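Local coordinates for DPS family protein (Vibrio cholerae O1 biovar El Tor, PDB 3IQ1), which probably binds and oxidises iron as a Dps family member, a ferritin-like diiron-carboxylate protein that assembles into a twelve-subunit shell, at the interface of chains A and B and the interface of chains A and C. Coordinates in Å, arbitrary orientation; residue numbers count along the deposited sequence, not the author numbering. Chains: chain A/B/C, DPS family protein.

Contact 1: the interface of chains A and B. Residues chain A 31, 83-85, 88; chain B 35, 42, 85.
A:Phe85 and B:Phe85 meet face to face where the two-fold relates the subunits, their ring centroids 4.1 Å apart and their planes tilted by 11°. The side chains cross at about a right angle, and the stack is not quite even: CD1 of A:Phe85 sits over the centre of the B:Phe85 ring, whereas B:Phe85 CD1 is shifted toward the rim of the A:Phe85 ring. CE1 of A:Phe85 and CE1 of B:Phe85 are 3.3 Å apart. In both copies CG lies beside the backbone N (chi1 -67°), which directs each ring from the short helix 85-91 toward its twin. Flat, apolar phenylalanine suits a position near the two-fold, where it packs against its own copy.

Next to the stack, selenomethionine B:Met35 reaches across from helix 13-43. Bends at chi2 and chi3 fold its tail along chain A, bringing SE to 3.7 Å from CE2 of A:Tyr88, while its methyl CE approaches the phenol OH. The flexible methionine side chain, here with selenium in place of sulfur, fits against the differently turned rings. B:Trp42 adds its six-membered edge, in plane, to A:His83 CB, with CZ3 3.8 Å away.

Further back, A:Tyr88 is sandwiched within its own subunit. A:Gln31 CG covers one face and the backbone O of A:Ser84 lies 3.2 Å above the opposite face. The amide of A:Gln31, turned by a bend at chi2, gives the phenol a weak hydrogen bond, NE2 to A:Tyr88 OH at 3.1 Å.

Contact 2: the interface of chains A and C. Residues chain A 152-153, 156-157; chain C 42, 44-46, 49.
The last two turns of helix 134-158 in chain A pack against the bend between helices 13-43 and 49-76 of chain C, within the H-W-N-x-x-G stretch typical of Dps proteins. The A–C interface is not an exact two-fold and may belong to a three-fold contact of the shell. A backbone hydrogen bond joins the two subunits: C:Gly46 N donates to A:Ala156 O over 2.8 Å, fairly straight at the hydrogen, with the donor 36° out of the carbonyl plane. The residue four further on, which would normally bond this carbonyl, lies past the end of the chain, and chain C supplies the N-H. Glycine suits the bend because its positive phi of 99° is hard for other residues.

C:Phe49, opening its helix, lays its ring across the chain A helix, which small alanine lets it approach closely. With CG anti to the backbone N (chi1 -179°), CD1 meets the methyl CB of A:Ala156 at 3.7 Å and CE2 meets CB of selenomethionine A:Met153 at 3.7 Å. CZ is 3.9 Å from CZ2 of A:Trp152, whose side chain crosses it at about a right angle. A:Met153 CG, which touches C:Phe49 CE2, also rests above the A:Trp152 indole, offset toward the rim, 3.4 Å from its plane.

Contact 3: the interface of chains A and B. Residues chain A 75, 81, 83; chain B 42-43.
B:Asn43 closes helix 13-43, and in this second patch of the two-fold A–B interface its side chain points at A:His83, a loop residue (phi -153°, psi 37°) ahead of helix 85-91. The amide and imidazole planes are steeply inclined to each other. A:His83 has CG between the backbone N and the carbonyl carbon (chi1 59°), which turns the ring toward B:Asn43. The amide oxygen OD1 of B:Asn43 lies over the centre of the A:His83 ring, 3.2 Å above its plane. Its distance to NE2 is also 3.2 Å, but an in-plane N-H would point elsewhere; the contact is better read as a carbonyl dipole set on an imidazole, which positive charge on the ring might strengthen.

A bond from its own subunit helps to set the ring: ND1 of A:His83 donates to the backbone O of A:Pro81 at 2.8 Å, nearly in the imidazole plane. Histidine suits this place because its edge can bond while its face receives the amide. A:Pro81, whose ring stiffens the loop, runs antiparallel alongside B:Asn43 with CD 3.9 Å from the amide ND2.

Near the end of helix 49-76, A:Leu75 leans both methyls on the backbone O of B:Trp42; CD2 also lies 3.9 Å from B:Asn43 ND2, and CD1 is 3.3 Å from B:Trp42 O.

Contact 1: the interface of chains A and B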
# COMPACT_ATOMS: atom_id res chain seq x y z
N GLN A 31 -19.68 -12.30 -25.12
CA GLN A 31 -18.64 -11.73 -25.97
C GLN A 31 -19.21 -10.62 -26.87
O GLN A 31 -18.66 -9.50 -26.91
CB GLN A 31 -17.97 -12.84 -26.79
CG GLN A 31 -17.04 -13.75 -26.00
CD GLN A 31 -15.66 -13.14 -25.78
OE1 GLN A 31 -15.55 -11.93 -25.71
NE2 GLN A 31 -14.62 -13.95 -25.67
N HIS A 83 -13.90 -19.72 -29.15
CA HIS A 83 -12.78 -18.77 -29.04
C HIS A 83 -12.46 -18.09 -30.38
O HIS A 83 -11.30 -17.80 -30.69
CB HIS A 83 -11.53 -19.38 -28.37
CG HIS A 83 -10.97 -20.58 -29.08
ND1 HIS A 83 -11.55 -21.83 -29.00
CD2 HIS A 83 -9.85 -20.73 -29.83
CE1 HIS A 83 -10.80 -22.71 -29.65
NE2 HIS A 83 -9.77 -22.06 -30.18
N SER A 84 -13.51 -17.80 -31.13
CA SER A 84 -13.38 -16.99 -32.35
C SER A 84 -14.61 -16.07 -32.45
O SER A 84 -15.72 -16.49 -32.10
CB SER A 84 -13.29 -17.84 -33.59
OG SER A 84 -14.43 -18.64 -33.80
N PHE A 85 -14.38 -14.86 -32.96
CA PHE A 85 -15.48 -13.95 -33.31
C PHE A 85 -16.52 -14.61 -34.24
O PHE A 85 -17.71 -14.49 -34.05
CB PHE A 85 -14.91 -12.75 -34.09
CG PHE A 85 -14.00 -11.82 -33.28
CD1 PHE A 85 -13.97 -11.80 -31.88
CD2 PHE A 85 -13.23 -10.89 -33.93
CE1 PHE A 85 -13.16 -10.92 -31.17
CE2 PHE A 85 -12.47 -10.01 -33.23
CZ PHE A 85 -12.41 -10.03 -31.85
N TYR A 88 -18.66 -16.93 -32.17
CA TYR A 88 -19.57 -16.17 -31.34
C TYR A 88 -20.74 -15.57 -32.10
O TYR A 88 -21.87 -15.56 -31.62
CB TYR A 88 -18.85 -15.04 -30.58
CG TYR A 88 -17.74 -15.48 -29.66
CD1 TYR A 88 -17.87 -16.60 -28.89
CD2 TYR A 88 -16.57 -14.75 -29.57
CE1 TYR A 88 -16.88 -17.03 -28.02
CE2 TYR A 88 -15.56 -15.16 -28.70
CZ TYR A 88 -15.72 -16.31 -27.94
OH TYR A 88 -14.71 -16.67 -27.08
N MSE B 35 -8.05 -12.01 -29.72
CA MSE B 35 -8.95 -13.17 -29.59
C MSE B 35 -8.15 -14.45 -29.72
O MSE B 35 -8.33 -15.36 -28.93
CB MSE B 35 -10.00 -13.14 -30.69
CG MSE B 35 -11.12 -14.13 -30.54
SE MSE B 35 -12.15 -13.86 -28.85
CE MSE B 35 -11.46 -15.12 -27.84
N TRP B 42 -6.42 -20.05 -23.01
CA TRP B 42 -7.42 -21.01 -22.57
C TRP B 42 -7.02 -22.44 -22.92
O TRP B 42 -7.23 -23.37 -22.12
CB TRP B 42 -8.79 -20.72 -23.18
CG TRP B 42 -9.47 -19.52 -22.63
CD1 TRP B 42 -9.31 -18.97 -21.36
CD2 TRP B 42 -10.40 -18.69 -23.31
NE1 TRP B 42 -10.07 -17.84 -21.25
CE2 TRP B 42 -10.76 -17.65 -22.42
CE3 TRP B 42 -10.95 -18.70 -24.58
CZ2 TRP B 42 -11.67 -16.68 -22.76
CZ3 TRP B 42 -11.85 -17.70 -24.94
CH2 TRP B 42 -12.19 -16.70 -24.03
N PHE B 85 -17.37 -7.21 -34.10
CA PHE B 85 -16.69 -8.39 -34.60
C PHE B 85 -16.82 -8.50 -36.12
O PHE B 85 -15.86 -8.82 -36.81
CB PHE B 85 -17.31 -9.66 -33.97
CG PHE B 85 -17.09 -9.82 -32.44
CD1 PHE B 85 -16.13 -9.10 -31.72
CD2 PHE B 85 -17.85 -10.76 -31.75
CE1 PHE B 85 -15.94 -9.30 -30.38
CE2 PHE B 85 -17.66 -10.95 -30.37
CZ PHE B 85 -16.70 -10.23 -29.69

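Contact 2: the interface of chains A and C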
# COMPACT_ATOMS: atom_id res chain seq x y z
N TRP A 152 -31.20 -3.41 -11.56
CA TRP A 152 -31.91 -2.43 -10.76
C TRP A 152 -31.30 -1.04 -10.95
O TRP A 152 -32.00 -0.05 -11.24
CB TRP A 152 -31.91 -2.85 -9.26
CG TRP A 152 -31.92 -1.67 -8.34
CD1 TRP A 152 -32.88 -0.68 -8.27
CD2 TRP A 152 -30.92 -1.30 -7.41
NE1 TRP A 152 -32.51 0.29 -7.40
CE2 TRP A 152 -31.33 -0.06 -6.81
CE3 TRP A 152 -29.73 -1.86 -7.00
CZ2 TRP A 152 -30.59 0.56 -5.87
CZ3 TRP A 152 -29.01 -1.24 -6.03
CH2 TRP A 152 -29.43 -0.03 -5.48
N MSE A 153 -29.98 -0.96 -10.83
CA MSE A 153 -29.28 0.32 -10.96
C MSE A 153 -29.44 0.97 -12.36
O MSE A 153 -29.71 2.16 -12.46
CB MSE A 153 -27.82 0.15 -10.64
CG MSE A 153 -27.57 -0.31 -9.24
SE MSE A 153 -25.73 -0.35 -8.71
CE MSE A 153 -26.13 -0.14 -6.94
N ALA A 156 -32.84 2.28 -12.67
CA ALA A 156 -33.08 3.45 -11.82
C ALA A 156 -32.60 4.70 -12.56
O ALA A 156 -33.28 5.73 -12.57
CB ALA A 156 -32.36 3.32 -10.51
N TRP A 157 -31.44 4.58 -13.21
CA TRP A 157 -30.88 5.67 -14.00
C TRP A 157 -31.84 6.08 -15.12
O TRP A 157 -31.98 7.26 -15.43
CB TRP A 157 -29.50 5.26 -14.56
CG TRP A 157 -28.74 6.34 -15.24
CD1 TRP A 157 -27.75 7.08 -14.71
CD2 TRP A 157 -28.86 6.76 -16.60
NE1 TRP A 157 -27.23 7.94 -15.64
CE2 TRP A 157 -27.89 7.76 -16.82
CE3 TRP A 157 -29.66 6.36 -17.67
CZ2 TRP A 157 -27.76 8.41 -18.03
CZ3 TRP A 157 -29.51 7.02 -18.90
CH2 TRP A 157 -28.55 8.03 -19.05
N TRP C 42 -30.64 5.03 -0.90
CA TRP C 42 -31.38 3.86 -1.43
C TRP C 42 -32.39 4.23 -2.52
O TRP C 42 -32.49 3.51 -3.52
CB TRP C 42 -32.10 3.12 -0.34
CG TRP C 42 -31.20 2.45 0.63
CD1 TRP C 42 -30.00 1.88 0.39
CD2 TRP C 42 -31.45 2.28 2.03
NE1 TRP C 42 -29.48 1.35 1.54
CE2 TRP C 42 -30.36 1.57 2.56
CE3 TRP C 42 -32.50 2.63 2.88
CZ2 TRP C 42 -30.26 1.26 3.90
CZ3 TRP C 42 -32.42 2.30 4.24
CH2 TRP C 42 -31.29 1.63 4.73
N ILE C 44 -33.03 7.11 -4.51
CA ILE C 44 -32.79 8.00 -5.64
C ILE C 44 -33.08 7.27 -6.97
O ILE C 44 -32.74 6.08 -7.14
CB ILE C 44 -31.34 8.55 -5.58
CG1 ILE C 44 -31.10 9.59 -6.67
CG2 ILE C 44 -30.26 7.42 -5.70
CD1 ILE C 44 -31.98 10.91 -6.65
N GLN C 45 -33.70 8.00 -7.89
CA GLN C 45 -33.98 7.52 -9.25
C GLN C 45 -33.61 8.63 -10.23
O GLN C 45 -33.49 9.80 -9.84
CB GLN C 45 -35.45 7.23 -9.45
CG GLN C 45 -35.99 6.24 -8.53
CD GLN C 45 -37.51 6.04 -8.65
OE1 GLN C 45 -38.10 5.32 -7.83
NE2 GLN C 45 -38.13 6.67 -9.64
N GLY C 46 -33.46 8.26 -11.48
CA GLY C 46 -33.17 9.23 -12.50
C GLY C 46 -31.71 9.30 -12.86
O GLY C 46 -30.89 8.56 -12.31
N PHE C 49 -28.75 9.05 -10.61
CA PHE C 49 -28.60 7.87 -9.79
C PHE C 49 -27.15 7.59 -9.31
O PHE C 49 -26.95 7.45 -8.12
CB PHE C 49 -29.15 6.63 -10.45
CG PHE C 49 -29.01 5.43 -9.61
CD1 PHE C 49 -29.89 5.23 -8.59
CD2 PHE C 49 -27.98 4.54 -9.79
CE1 PHE C 49 -29.77 4.11 -7.76
CE2 PHE C 49 -27.82 3.48 -8.96
CZ PHE C 49 -28.70 3.27 -7.92

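Contact 3: the interface of chains A and B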
# COMPACT_ATOMS: atom_id res chain seq x y z
N LEU A 75 -13.81 -25.50 -19.92
CA LEU A 75 -12.62 -26.30 -19.91
C LEU A 75 -12.62 -27.30 -18.74
O LEU A 75 -12.21 -28.46 -18.91
CB LEU A 75 -11.40 -25.41 -19.81
CG LEU A 75 -11.07 -24.66 -21.10
CD1 LEU A 75 -10.19 -23.42 -20.74
CD2 LEU A 75 -10.39 -25.54 -22.16
N PRO A 81 -14.10 -24.35 -25.15
CA PRO A 81 -14.74 -23.06 -25.17
C PRO A 81 -14.63 -22.46 -26.57
O PRO A 81 -13.56 -22.47 -27.17
CB PRO A 81 -13.92 -22.23 -24.16
CG PRO A 81 -12.59 -22.88 -24.14
CD PRO A 81 -12.79 -24.32 -24.49
N HIS A 83 -13.90 -19.72 -29.15
CA HIS A 83 -12.78 -18.77 -29.04
C HIS A 83 -12.46 -18.09 -30.38
O HIS A 83 -11.30 -17.80 -30.69
CB HIS A 83 -11.53 -19.38 -28.37
CG HIS A 83 -10.97 -20.58 -29.08
ND1 HIS A 83 -11.55 -21.83 -29.00
CD2 HIS A 83 -9.85 -20.73 -29.83
CE1 HIS A 83 -10.80 -22.71 -29.65
NE2 HIS A 83 -9.77 -22.06 -30.18
N TRP B 42 -6.42 -20.05 -23.01
CA TRP B 42 -7.42 -21.01 -22.57
C TRP B 42 -7.02 -22.44 -22.92
O TRP B 42 -7.23 -23.37 -22.12
CB TRP B 42 -8.79 -20.72 -23.18
CG TRP B 42 -9.47 -19.52 -22.63
CD1 TRP B 42 -9.31 -18.97 -21.36
CD2 TRP B 42 -10.40 -18.69 -23.31
NE1 TRP B 42 -10.07 -17.84 -21.25
CE2 TRP B 42 -10.76 -17.65 -22.42
CE3 TRP B 42 -10.95 -18.70 -24.58
CZ2 TRP B 42 -11.67 -16.68 -22.76
CZ3 TRP B 42 -11.85 -17.70 -24.94
CH2 TRP B 42 -12.19 -16.70 -24.03
N ASN B 43 -6.44 -22.63 -24.10
CA ASN B 43 -6.29 -23.97 -24.68
C ASN B 43 -4.92 -24.68 -24.50
O ASN B 43 -4.75 -25.81 -24.89
CB ASN B 43 -6.66 -23.92 -26.16
CG ASN B 43 -8.14 -23.50 -26.40
OD1 ASN B 43 -8.45 -22.75 -27.36
ND2 ASN B 43 -9.04 -23.97 -25.53

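Contact 1 and contact 3 are neighbouring patches of one two-fold interface, with the centres of their C-alpha atoms about 10 Å apart, and they share A:His83 and B:Trp42. Contact 2 lies about 33 Å from contact 1 and 38 Å from contact 3, on another surface of chain A, and its interface is not an exact two-fold. The end of helix 13-43 is used in both interfaces, by the side chain of Trp42 in B but only marginally by its backbone in C. Using the two-fold interface together with a different one lets a single subunit type build a closed shell, consistent with the twelve copies of the assembly.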